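Local structure of 4-methyl-5(B-hydroxyethyl)-thiazole monophosphate biosynthesis enzyme (Vibrio cholerae O1 biovar El Tor, 3OT1) at residues I12-A17 and V26-T31; V33-Q38 and Q184-P189; G104-A109 and A175-V180; G79-A84 and P114-A119. The protein is of unknown function but belongs to the DJ-1/PfpI family and may take part in the biosynthesis of thiazole monophosphate. All coordinates share one frame; numbering follows the deposited sequence.

From the N terminus, contact 1 first closes a short loop, packing strand 11-16 against helix 22-34. Contact 2 opens at the end of that same helix and closes only at helix 180-187, so its long loop takes in both remaining contacts. Within it, contact 4 opens at 79-84, contact 3 at 104-109, and they close in the same order at 114-119 and 175-180. The two therefore cross. Contacts 1 and 3 each seat a helix on the central sheet, and I12 touches L177 between them. Contact 2 joins the C-terminal end of helix 22-34 to helix 180-187. Contact 4 packs helix 81-88 on helix 113-119, across the chain's centre from contact 2, about 17 Å away between nearest atoms.

Contact 1: I12-A17 and V26-T31; sequences ILVPVA and VIIVDT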
loop_
_atom_site.group_PDB
_atom_site.type_symbol
_atom_site.label_atom_id
_atom_site.label_comp_id
_atom_site.label_asym_id
_atom_site.label_seq_id
_atom_site.Cartn_x
_atom_site.Cartn_y
_atom_site.Cartn_z
ATOM N N ILE A 12 -13.483 -12.011 -3.350
ATOM C CA ILE A 12 -12.049 -12.257 -3.526
ATOM C C ILE A 12 -11.465 -12.823 -2.231
ATOM O O ILE A 12 -11.694 -12.291 -1.141
ATOM C CB ILE A 12 -11.285 -10.938 -3.829
ATOM C CG1 ILE A 12 -12.025 -10.067 -4.860
ATOM C CG2 ILE A 12 -9.855 -11.273 -4.259
ATOM C CD1 ILE A 12 -12.116 -10.700 -6.234
ATOM N N LEU A 13 -10.659 -13.867 -2.377
ATOM C CA LEU A 13 -9.927 -14.446 -1.261
ATOM C C LEU A 13 -8.477 -13.977 -1.316
ATOM O O LEU A 13 -7.826 -14.143 -2.354
ATOM C CB LEU A 13 -9.973 -15.970 -1.311
ATOM C CG LEU A 13 -9.215 -16.705 -0.208
ATOM C CD1 LEU A 13 -9.692 -16.318 1.173
ATOM C CD2 LEU A 13 -9.348 -18.227 -0.414
ATOM N N VAL A 14 -7.990 -13.374 -0.221
ATOM C CA VAL A 14 -6.620 -12.888 -0.109
ATOM C C VAL A 14 -5.951 -13.585 1.078
ATOM O O VAL A 14 -6.106 -13.183 2.239
ATOM C CB VAL A 14 -6.560 -11.360 0.078
ATOM C CG1 VAL A 14 -5.108 -10.884 0.144
ATOM C CG2 VAL A 14 -7.286 -10.660 -1.052
ATOM N N PRO A 15 -5.195 -14.659 0.813
ATOM C CA PRO A 15 -4.443 -15.300 1.886
ATOM C C PRO A 15 -3.312 -14.398 2.369
ATOM O O PRO A 15 -2.728 -13.652 1.589
ATOM C CB PRO A 15 -3.864 -16.531 1.205
ATOM C CG PRO A 15 -4.790 -16.759 0.054
ATOM C CD PRO A 15 -5.080 -15.401 -0.443
ATOM N N VAL A 16 -3.033 -14.488 3.666
ATOM C CA VAL A 16 -1.916 -13.787 4.279
ATOM C C VAL A 16 -1.175 -14.739 5.194
ATOM O O VAL A 16 -1.762 -15.662 5.762
ATOM C CB VAL A 16 -2.405 -12.550 5.072
ATOM C CG1 VAL A 16 -2.986 -11.531 4.113
ATOM C CG2 VAL A 16 -3.391 -12.905 6.177
ATOM N N ALA A 17 0.116 -14.505 5.343
ATOM C CA ALA A 17 0.964 -15.330 6.204
ATOM C C ALA A 17 1.963 -14.451 6.917
ATOM O O ALA A 17 2.207 -13.308 6.556
ATOM C CB ALA A 17 1.733 -16.381 5.360
ATOM N N VAL A 26 -2.299 -4.869 1.485
ATOM C CA VAL A 26 -3.280 -3.851 1.787
ATOM C C VAL A 26 -3.667 -3.079 0.521
ATOM O O VAL A 26 -4.824 -2.710 0.362
ATOM C CB VAL A 26 -2.801 -2.960 2.947
ATOM C CG1 VAL A 26 -3.760 -1.813 3.158
ATOM C CG2 VAL A 26 -2.666 -3.794 4.208
ATOM N N ILE A 27 -2.731 -2.860 -0.392
ATOM C CA ILE A 27 -3.085 -2.270 -1.681
ATOM C C ILE A 27 -4.116 -3.139 -2.392
ATOM O O ILE A 27 -5.104 -2.630 -2.934
ATOM C CB ILE A 27 -1.849 -2.028 -2.563
ATOM C CG1 ILE A 27 -0.981 -0.898 -1.993
ATOM C CG2 ILE A 27 -2.269 -1.743 -4.042
ATOM C CD1 ILE A 27 0.420 -0.804 -2.602
ATOM N N ILE A 28 -3.895 -4.444 -2.416
ATOM C CA ILE A 28 -4.846 -5.349 -3.061
ATOM C C ILE A 28 -6.206 -5.252 -2.390
ATOM O O ILE A 28 -7.216 -5.072 -3.072
ATOM C CB ILE A 28 -4.311 -6.802 -3.047
ATOM C CG1 ILE A 28 -3.064 -6.935 -3.932
ATOM C CG2 ILE A 28 -5.403 -7.777 -3.464
ATOM C CD1 ILE A 28 -2.181 -8.137 -3.626
ATOM N N VAL A 29 -6.247 -5.406 -1.079
ATOM C CA VAL A 29 -7.526 -5.436 -0.394
ATOM C C VAL A 29 -8.279 -4.110 -0.576
ATOM O O VAL A 29 -9.440 -4.087 -0.936
ATOM C CB VAL A 29 -7.337 -5.753 1.108
ATOM C CG1 VAL A 29 -8.642 -5.566 1.850
ATOM C CG2 VAL A 29 -6.794 -7.186 1.292
ATOM N N ASP A 30 -7.591 -3.012 -0.294
ATOM C CA ASP A 30 -8.204 -1.679 -0.335
ATOM C C ASP A 30 -8.736 -1.398 -1.741
ATOM O O ASP A 30 -9.890 -0.999 -1.917
ATOM C CB ASP A 30 -7.145 -0.660 0.130
ATOM C CG ASP A 30 -7.606 0.756 0.222
ATOM O OD1 ASP A 30 -8.438 1.228 -0.558
ATOM O OD2 ASP A 30 -7.049 1.419 1.135
ATOM N N THR A 31 -7.913 -1.608 -2.754
ATOM C CA THR A 31 -8.321 -1.312 -4.119
ATOM C C THR A 31 -9.532 -2.128 -4.530
ATOM O O THR A 31 -10.466 -1.612 -5.151
ATOM C CB THR A 31 -7.140 -1.494 -5.098
ATOM O OG1 THR A 31 -6.059 -0.649 -4.681
ATOM C CG2 THR A 31 -7.508 -1.112 -6.517
#
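V14 on strand 11-16 and V29 on helix 22-34 bring the two backbones closest together, with 7.5 Å between V14 CA and V29 CA. At this spacing only side chains meet, and no hydrogen bond links the two segments. The CA-CB bond of V14 points to the helix. Its CG2 methyl lodges against two methyls from successive helix residues. V14 CG2 is 4.2 Å from I28 CG2, the branch methyl of the isoleucine. It is also 4.2 Å from V29 CG2. The other V14 methyl, CG1, comes equally near, at 4.2 Å from V29 CG2. Thus V29 CG2 lies over both tips of the V14 fork. In I28 a chi1 of -67° sets CG1 beside the backbone N and CG2 anti to it, and it is CG2 that meets V14. This is the first half of a beta-alpha-beta crossover, in which strand 11-16 leads through helix 22-34 to the parallel neighbour strand 38-43. The helix lies on the face of the central sheet of the DJ-1 fold. V39 and P78 also touch V14, and M41 touches V29. On the helix, I27 O accepts two bonds from one residue. T31 N gives a bond of 3.0 Å to I27 O, and T31 OG1 gives one of 2.8 Å to I27 O. They arrive from opposite faces of the carbonyl plane, with the hydroxyl tilted 25° from it. The other subunit packs on V26, I27, V29 and D30.

Contact 2: V33-Q38 and Q184-P189; sequences VRAGFQ and QHVAAP
V186 splays its two methyls over R34 and A35 at the end of helix 22-34, where a Schellman motif closes the helix. G36 is the C-prime residue, and G36 N bonds to V33 O at 3.0 Å. V186 belongs to helix 180-187 and points at this corner. Its CG1, anti to the backbone N (chi1 170°), meets the root of the arginine chain, with V186 CG1 3.9 Å from R34 CB. The other branch presses on the backbone beside it. V186 CG2 lies 3.7 Å from A35 CA and 3.8 Å from R34 O. A35 CB turns its far side to the F37 ring, sitting over the ring centre, so the methyl lies between V186 and an aromatic face. The rest of R34 runs extended past V186. Its guanidinium is held on several sides: NE pairs with D30, and NH2 forms a salt bridge with an acidic residue of the other subunit. NH1 turns to the second segment through two waters that lie in the guanidinium plane at its edge. Water 2 accepts from R34 NH1 at 2.9 Å and donates to V186 O. Water 1 also accepts from R34 NH1, and its oxygen is 2.8 Å from P189 O, to which it donates.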
loop_
_atom_site.group_PDB
_atom_site.type_symbol
_atom_site.label_atom_id
_atom_site.label_comp_id
_atom_site.label_asym_id
_atom_site.label_seq_id
_atom_site.Cartn_x
_atom_site.Cartn_y
_atom_site.Cartn_z
ATOM N N VAL A 33 -11.809 -3.407 -2.498
ATOM C CA VAL A 33 -12.947 -2.911 -1.746
ATOM C C VAL A 33 -13.509 -1.622 -2.381
ATOM O O VAL A 33 -14.724 -1.415 -2.437
ATOM C CB VAL A 33 -12.582 -2.743 -0.251
ATOM C CG1 VAL A 33 -13.663 -1.982 0.475
ATOM C CG2 VAL A 33 -12.355 -4.119 0.384
ATOM N N ARG A 34 -12.637 -0.768 -2.887
ATOM C CA ARG A 34 -13.053 0.427 -3.584
ATOM C C ARG A 34 -13.905 0.128 -4.807
ATOM O O ARG A 34 -14.724 0.952 -5.230
ATOM C CB ARG A 34 -11.847 1.284 -4.005
ATOM C CG ARG A 34 -11.161 1.995 -2.837
ATOM C CD ARG A 34 -9.833 2.575 -3.271
ATOM N NE ARG A 34 -9.208 3.385 -2.230
ATOM C CZ ARG A 34 -9.035 4.702 -2.244
ATOM N NH1 ARG A 34 -9.422 5.439 -3.271
ATOM N NH2 ARG A 34 -8.429 5.253 -1.197
ATOM N N ALA A 35 -13.651 -1.031 -5.401
ATOM C CA ALA A 35 -14.373 -1.506 -6.578
ATOM C C ALA A 35 -15.650 -2.247 -6.231
ATOM O O ALA A 35 -16.301 -2.787 -7.134
ATOM C CB ALA A 35 -13.464 -2.397 -7.429
ATOM N N GLY A 36 -16.045 -2.272 -4.965
ATOM C CA GLY A 36 -17.294 -2.894 -4.560
ATOM C C GLY A 36 -17.193 -4.390 -4.344
ATOM O O GLY A 36 -18.212 -5.063 -4.213
ATOM N N PHE A 37 -15.980 -4.939 -4.306
ATOM C CA PHE A 37 -15.817 -6.355 -4.120
ATOM C C PHE A 37 -15.879 -6.685 -2.602
ATOM O O PHE A 37 -15.589 -5.840 -1.736
ATOM C CB PHE A 37 -14.510 -6.837 -4.787
ATOM C CG PHE A 37 -14.414 -6.619 -6.324
ATOM C CD1 PHE A 37 -15.487 -6.192 -7.107
ATOM C CD2 PHE A 37 -13.231 -6.915 -6.976
ATOM C CE1 PHE A 37 -15.352 -6.044 -8.495
ATOM C CE2 PHE A 37 -13.090 -6.775 -8.355
ATOM C CZ PHE A 37 -14.152 -6.348 -9.116
ATOM N N GLN A 38 -16.281 -7.915 -2.304
ATOM C CA GLN A 38 -16.231 -8.443 -0.954
ATOM C C GLN A 38 -14.943 -9.229 -0.808
ATOM O O GLN A 38 -14.771 -10.266 -1.442
ATOM C CB GLN A 38 -17.435 -9.349 -0.693
ATOM C CG GLN A 38 -18.787 -8.612 -0.652
ATOM C CD GLN A 38 -18.937 -7.689 0.562
ATOM O OE1 GLN A 38 -19.163 -6.477 0.425
ATOM N NE2 GLN A 38 -18.793 -8.256 1.756
ATOM N N GLN A 184 -11.398 1.996 -14.375
ATOM C CA GLN A 184 -11.055 3.406 -14.629
ATOM C C GLN A 184 -11.654 4.319 -13.574
ATOM O O GLN A 184 -10.999 5.270 -13.124
ATOM C CB GLN A 184 -11.540 3.843 -15.998
ATOM C CG GLN A 184 -10.804 3.193 -17.142
ATOM C CD GLN A 184 -11.475 3.500 -18.485
ATOM O OE1 GLN A 184 -12.705 3.397 -18.627
ATOM N NE2 GLN A 184 -10.683 3.882 -19.459
ATOM N N HIS A 185 -12.896 4.061 -13.177
ATOM C CA HIS A 185 -13.543 4.883 -12.184
ATOM C C HIS A 185 -12.870 4.739 -10.834
ATOM O O HIS A 185 -12.750 5.726 -10.111
ATOM C CB HIS A 185 -15.038 4.548 -12.091
ATOM C CG HIS A 185 -15.865 5.141 -13.194
ATOM N ND1 HIS A 185 -16.667 6.247 -13.011
ATOM C CD2 HIS A 185 -15.971 4.818 -14.504
ATOM C CE1 HIS A 185 -17.275 6.539 -14.145
ATOM N NE2 HIS A 185 -16.860 5.699 -15.072
ATOM N N VAL A 186 -12.414 3.536 -10.485
ATOM C CA VAL A 186 -11.712 3.310 -9.230
ATOM C C VAL A 186 -10.310 3.933 -9.278
ATOM O O VAL A 186 -9.815 4.480 -8.289
ATOM C CB VAL A 186 -11.670 1.791 -8.913
ATOM C CG1 VAL A 186 -10.719 1.484 -7.733
ATOM C CG2 VAL A 186 -13.083 1.292 -8.647
ATOM N N ALA A 187 -9.665 3.860 -10.435
ATOM C CA ALA A 187 -8.316 4.397 -10.573
ATOM C C ALA A 187 -8.240 5.912 -10.473
ATOM O O ALA A 187 -7.261 6.447 -9.968
ATOM C CB ALA A 187 -7.692 3.948 -11.914
ATOM N N ALA A 188 -9.232 6.623 -10.964
ATOM C CA ALA A 188 -9.111 8.065 -11.104
ATOM C C ALA A 188 -8.746 8.757 -9.772
ATOM O O ALA A 188 -7.793 9.556 -9.722
ATOM C CB ALA A 188 -10.396 8.647 -11.727
ATOM N N PRO A 189 -9.442 8.450 -8.670
ATOM C CA PRO A 189 -9.084 9.088 -7.377
ATOM C C PRO A 189 -7.790 8.683 -6.741
ATOM O O PRO A 189 -7.414 9.220 -5.696
ATOM C CB PRO A 189 -10.183 8.590 -6.429
ATOM C CG PRO A 189 -11.233 8.125 -7.268
ATOM C CD PRO A 189 -10.659 7.642 -8.545
HETATM O O HOH W 1 -8.286 8.263 -3.237
HETATM O O HOH W 2 -10.805 4.752 -5.693
#

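Contact 3: G104-A109 and A175-V180; sequences GKLVAA and ALLAGV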
loop_
_atom_site.group_PDB
_atom_site.type_symbol
_atom_site.label_atom_id
_atom_site.label_comp_id
_atom_site.label_asym_id
_atom_site.label_seq_id
_atom_site.Cartn_x
_atom_site.Cartn_y
_atom_site.Cartn_z
ATOM N N GLY A 104 -11.885 -22.573 -13.212
ATOM C CA GLY A 104 -11.783 -21.564 -14.244
ATOM C C GLY A 104 -11.689 -20.143 -13.736
ATOM O O GLY A 104 -11.907 -19.202 -14.494
ATOM N N LYS A 105 -11.345 -19.984 -12.465
ATOM C CA LYS A 105 -11.331 -18.669 -11.826
ATOM C C LYS A 105 -9.984 -18.011 -11.896
ATOM O O LYS A 105 -8.964 -18.683 -11.835
ATOM C CB LYS A 105 -11.751 -18.826 -10.380
ATOM C CG LYS A 105 -13.233 -19.239 -10.248
ATOM C CD LYS A 105 -13.621 -19.667 -8.847
ATOM C CE LYS A 105 -15.120 -19.935 -8.805
ATOM N NZ LYS A 105 -15.542 -20.481 -7.494
ATOM N N LEU A 106 -9.995 -16.683 -11.969
ATOM C CA LEU A 106 -8.776 -15.912 -11.913
ATOM C C LEU A 106 -7.975 -16.198 -10.650
ATOM O O LEU A 106 -8.478 -16.096 -9.535
ATOM C CB LEU A 106 -9.136 -14.435 -11.959
ATOM C CG LEU A 106 -7.965 -13.453 -11.992
ATOM C CD1 LEU A 106 -7.113 -13.617 -13.267
ATOM C CD2 LEU A 106 -8.491 -12.004 -11.855
ATOM N N VAL A 107 -6.696 -16.504 -10.871
ATOM C CA VAL A 107 -5.684 -16.536 -9.829
ATOM C C VAL A 107 -4.694 -15.429 -10.162
ATOM O O VAL A 107 -4.225 -15.321 -11.298
ATOM C CB VAL A 107 -5.019 -17.904 -9.724
ATOM C CG1 VAL A 107 -3.864 -17.839 -8.715
ATOM C CG2 VAL A 107 -6.062 -18.969 -9.344
ATOM N N ALA A 108 -4.410 -14.606 -9.152
ATOM C CA ALA A 108 -3.543 -13.443 -9.311
ATOM C C ALA A 108 -2.451 -13.521 -8.260
ATOM O O ALA A 108 -2.742 -13.843 -7.122
ATOM C CB ALA A 108 -4.378 -12.171 -9.134
ATOM N N ALA A 109 -1.216 -13.235 -8.625
ATOM C CA ALA A 109 -0.119 -13.279 -7.673
ATOM C C ALA A 109 0.955 -12.273 -8.018
ATOM O O ALA A 109 1.188 -11.968 -9.180
ATOM C CB ALA A 109 0.490 -14.685 -7.622
ATOM N N ALA A 175 -10.312 -4.739 -13.758
ATOM C CA ALA A 175 -10.632 -4.683 -15.183
ATOM C C ALA A 175 -11.041 -6.072 -15.698
ATOM O O ALA A 175 -12.034 -6.187 -16.443
ATOM C CB ALA A 175 -9.481 -4.115 -15.973
ATOM N N LEU A 176 -10.311 -7.112 -15.302
ATOM C CA LEU A 176 -10.611 -8.479 -15.741
ATOM C C LEU A 176 -11.918 -8.990 -15.182
ATOM O O LEU A 176 -12.684 -9.660 -15.876
ATOM C CB LEU A 176 -9.474 -9.426 -15.342
ATOM C CG LEU A 176 -8.182 -9.238 -16.125
ATOM C CD1 LEU A 176 -7.032 -9.917 -15.442
ATOM C CD2 LEU A 176 -8.318 -9.738 -17.564
ATOM N N LEU A 177 -12.172 -8.713 -13.912
ATOM C CA LEU A 177 -13.337 -9.291 -13.217
ATOM C C LEU A 177 -14.630 -8.521 -13.481
ATOM O O LEU A 177 -15.706 -9.106 -13.483
ATOM C CB LEU A 177 -13.085 -9.357 -11.720
ATOM C CG LEU A 177 -12.036 -10.380 -11.280
ATOM C CD1 LEU A 177 -11.643 -10.171 -9.838
ATOM C CD2 LEU A 177 -12.546 -11.790 -11.525
ATOM N N ALA A 178 -14.542 -7.216 -13.671
ATOM C CA ALA A 178 -15.715 -6.341 -13.668
ATOM C C ALA A 178 -15.725 -5.335 -14.797
ATOM O O ALA A 178 -16.683 -4.583 -14.898
ATOM C CB ALA A 178 -15.853 -5.615 -12.339
ATOM N N GLY A 179 -14.693 -5.314 -15.627
ATOM C CA GLY A 179 -14.649 -4.458 -16.798
ATOM C C GLY A 179 -13.772 -3.242 -16.598
ATOM O O GLY A 179 -13.602 -2.745 -15.484
ATOM N N VAL A 180 -13.213 -2.754 -17.697
ATOM C CA VAL A 180 -12.301 -1.627 -17.616
ATOM C C VAL A 180 -13.018 -0.343 -17.152
ATOM O O VAL A 180 -12.388 0.510 -16.536
ATOM C CB VAL A 180 -11.522 -1.435 -18.941
ATOM C CG1 VAL A 180 -12.392 -0.761 -19.967
ATOM C CG2 VAL A 180 -10.204 -0.675 -18.686
#
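K105 NZ is gripped by three oxygens, Q103 OE1, F72 O and A69 O. The extended lysine chain carries this charge away from helix 166-178, while the next residue, L106, turns toward the helix. L106 CA and L177 CA stand 8.1 Å apart, and the leucine side chains fill the space. CG of L106 is anti to the backbone N (chi1 -177°), and this sends its fork out to the helix. CD2 carries most of the contact, and CD1 adds a touch on L176. L106 CD2 lies 3.9 Å from L177 CG, the branch point. It is also 4.1 Å from L177 CD2 and 4.2 Å from L177 CD1, so it rests on the whole fork of that leucine. The two side chains meet at a slant. The second methyl makes a looser touch, with L106 CD1 4.3 Å from L176 CD1. The helix turn that presents these residues is closed by G179 N, which bonds to A175 O at 2.9 Å. Strand 106-110 runs between strands 74-77 and 157-160 in the central sheet, and helix 166-178 packs against all three: L177 touches L106 and A74, and L176 touches L158.

Contact 4: G79-A84 and P114-A119; sequences GGVGGA and PALVFA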
loop_
_atom_site.group_PDB
_atom_site.type_symbol
_atom_site.label_atom_id
_atom_site.label_comp_id
_atom_site.label_asym_id
_atom_site.label_seq_id
_atom_site.Cartn_x
_atom_site.Cartn_y
_atom_site.Cartn_z
ATOM N N GLY A 79 2.860 -11.092 -2.183
ATOM C CA GLY A 79 4.238 -11.552 -2.146
ATOM C C GLY A 79 4.871 -11.347 -0.791
ATOM O O GLY A 79 4.240 -11.544 0.247
ATOM N N GLY A 80 6.131 -10.945 -0.802
ATOM C CA GLY A 80 7.014 -11.023 0.359
ATOM C C GLY A 80 7.702 -12.366 0.362
ATOM O O GLY A 80 7.068 -13.371 0.064
ATOM N N VAL A 81 8.987 -12.392 0.711
ATOM C CA VAL A 81 9.741 -13.627 0.608
ATOM C C VAL A 81 9.289 -14.652 1.645
ATOM O O VAL A 81 8.963 -15.815 1.315
ATOM C CB VAL A 81 11.238 -13.349 0.689
ATOM C CG1 VAL A 81 12.017 -14.657 0.717
ATOM C CG2 VAL A 81 11.684 -12.488 -0.487
ATOM N N GLY A 82 9.238 -14.235 2.907
ATOM C CA GLY A 82 8.776 -15.149 3.948
ATOM C C GLY A 82 7.337 -15.607 3.746
ATOM O O GLY A 82 6.985 -16.757 3.996
ATOM N N GLY A 83 6.479 -14.694 3.323
ATOM C CA GLY A 83 5.082 -15.010 3.069
ATOM C C GLY A 83 4.926 -15.990 1.917
ATOM O O GLY A 83 4.163 -16.950 2.020
ATOM N N ALA A 84 5.641 -15.756 0.821
ATOM C CA ALA A 84 5.594 -16.676 -0.313
ATOM C C ALA A 84 6.080 -18.059 0.101
ATOM O O ALA A 84 5.521 -19.076 -0.312
ATOM C CB ALA A 84 6.406 -16.157 -1.456
ATOM N N PRO A 114 4.934 -15.834 -7.542
ATOM C CA PRO A 114 4.967 -16.688 -8.757
ATOM C C PRO A 114 6.246 -17.532 -8.811
ATOM O O PRO A 114 6.208 -18.643 -9.346
ATOM C CB PRO A 114 4.889 -15.675 -9.904
ATOM C CG PRO A 114 4.122 -14.499 -9.296
ATOM C CD PRO A 114 4.677 -14.433 -7.882
ATOM N N ALA A 115 7.362 -17.016 -8.304
ATOM C CA ALA A 115 8.635 -17.756 -8.278
ATOM C C ALA A 115 8.659 -18.826 -7.188
ATOM O O ALA A 115 8.916 -20.006 -7.461
ATOM C CB ALA A 115 9.788 -16.784 -8.107
ATOM N N LEU A 116 8.420 -18.421 -5.943
ATOM C CA LEU A 116 8.599 -19.308 -4.805
ATOM C C LEU A 116 7.435 -20.251 -4.558
ATOM O O LEU A 116 7.618 -21.266 -3.866
ATOM C CB LEU A 116 8.918 -18.518 -3.540
ATOM C CG LEU A 116 10.204 -17.700 -3.593
ATOM C CD1 LEU A 116 10.454 -17.029 -2.240
ATOM C CD2 LEU A 116 11.400 -18.547 -4.018
ATOM N N VAL A 117 6.263 -19.948 -5.134
ATOM C CA VAL A 117 5.110 -20.834 -5.040
ATOM C C VAL A 117 4.867 -21.544 -6.383
ATOM O O VAL A 117 4.972 -22.770 -6.449
ATOM C CB VAL A 117 3.845 -20.125 -4.539
ATOM C CG1 VAL A 117 2.712 -21.162 -4.411
ATOM C CG2 VAL A 117 4.128 -19.415 -3.210
ATOM N N PHE A 118 4.553 -20.806 -7.439
ATOM C CA PHE A 118 4.126 -21.480 -8.668
ATOM C C PHE A 118 5.259 -22.290 -9.312
ATOM O O PHE A 118 5.093 -23.475 -9.616
ATOM C CB PHE A 118 3.573 -20.511 -9.709
ATOM C CG PHE A 118 2.389 -19.676 -9.269
ATOM C CD1 PHE A 118 1.564 -20.024 -8.200
ATOM C CD2 PHE A 118 2.094 -18.519 -9.988
ATOM C CE1 PHE A 118 0.492 -19.209 -7.861
ATOM C CE2 PHE A 118 1.026 -17.743 -9.653
ATOM C CZ PHE A 118 0.230 -18.073 -8.604
ATOM N N ALA A 119 6.405 -21.647 -9.523
ATOM C CA ALA A 119 7.514 -22.309 -10.187
ATOM C C ALA A 119 8.005 -23.479 -9.328
ATOM O O ALA A 119 8.242 -24.560 -9.868
ATOM C CB ALA A 119 8.601 -21.328 -10.533
#
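A84 is a small bump that fits against L116 and V117 of the 114-119 helix. The backbones come to 6.0 Å between A84 CA and L116 CA, which the small alanine side chain allows. Its methyl fits into a notch between two successive side chains. A84 CB is 4.0 Å from L116 CB on one wall and 4.3 Å from V117 CG2 on the other. V117 CG2 also presses hard on the backbone. At 3.2 Å from A84 O it makes a tight carbon-to-oxygen approach. The torsion of V117 (chi1 -177°) leaves CG2 beside the backbone N, on the side facing A84. A second hollow lies one turn back, at V81. L116 runs out past the methyl of A84, and its CD1 tip settles against V81 O at 4.0 Å and V81 CG1 at 4.1 Å. The side chains of V81 and L116 meet at a slant, near the surface. The first helix starts at G80, its N-cap, and A84 N bonds to G80 O. In the second, A119 N reaches P114 O at 3.0 Å, an i+5 bond that marks a wider pi-type turn. Both helices follow central strands, 74-77 and 106-110. In DJ-1 superfamily relatives the turn between the strand matching 106-110 and the next helix is the nucleophile elbow, which carries a cysteine; the position of helix 113-119 here is consistent with that.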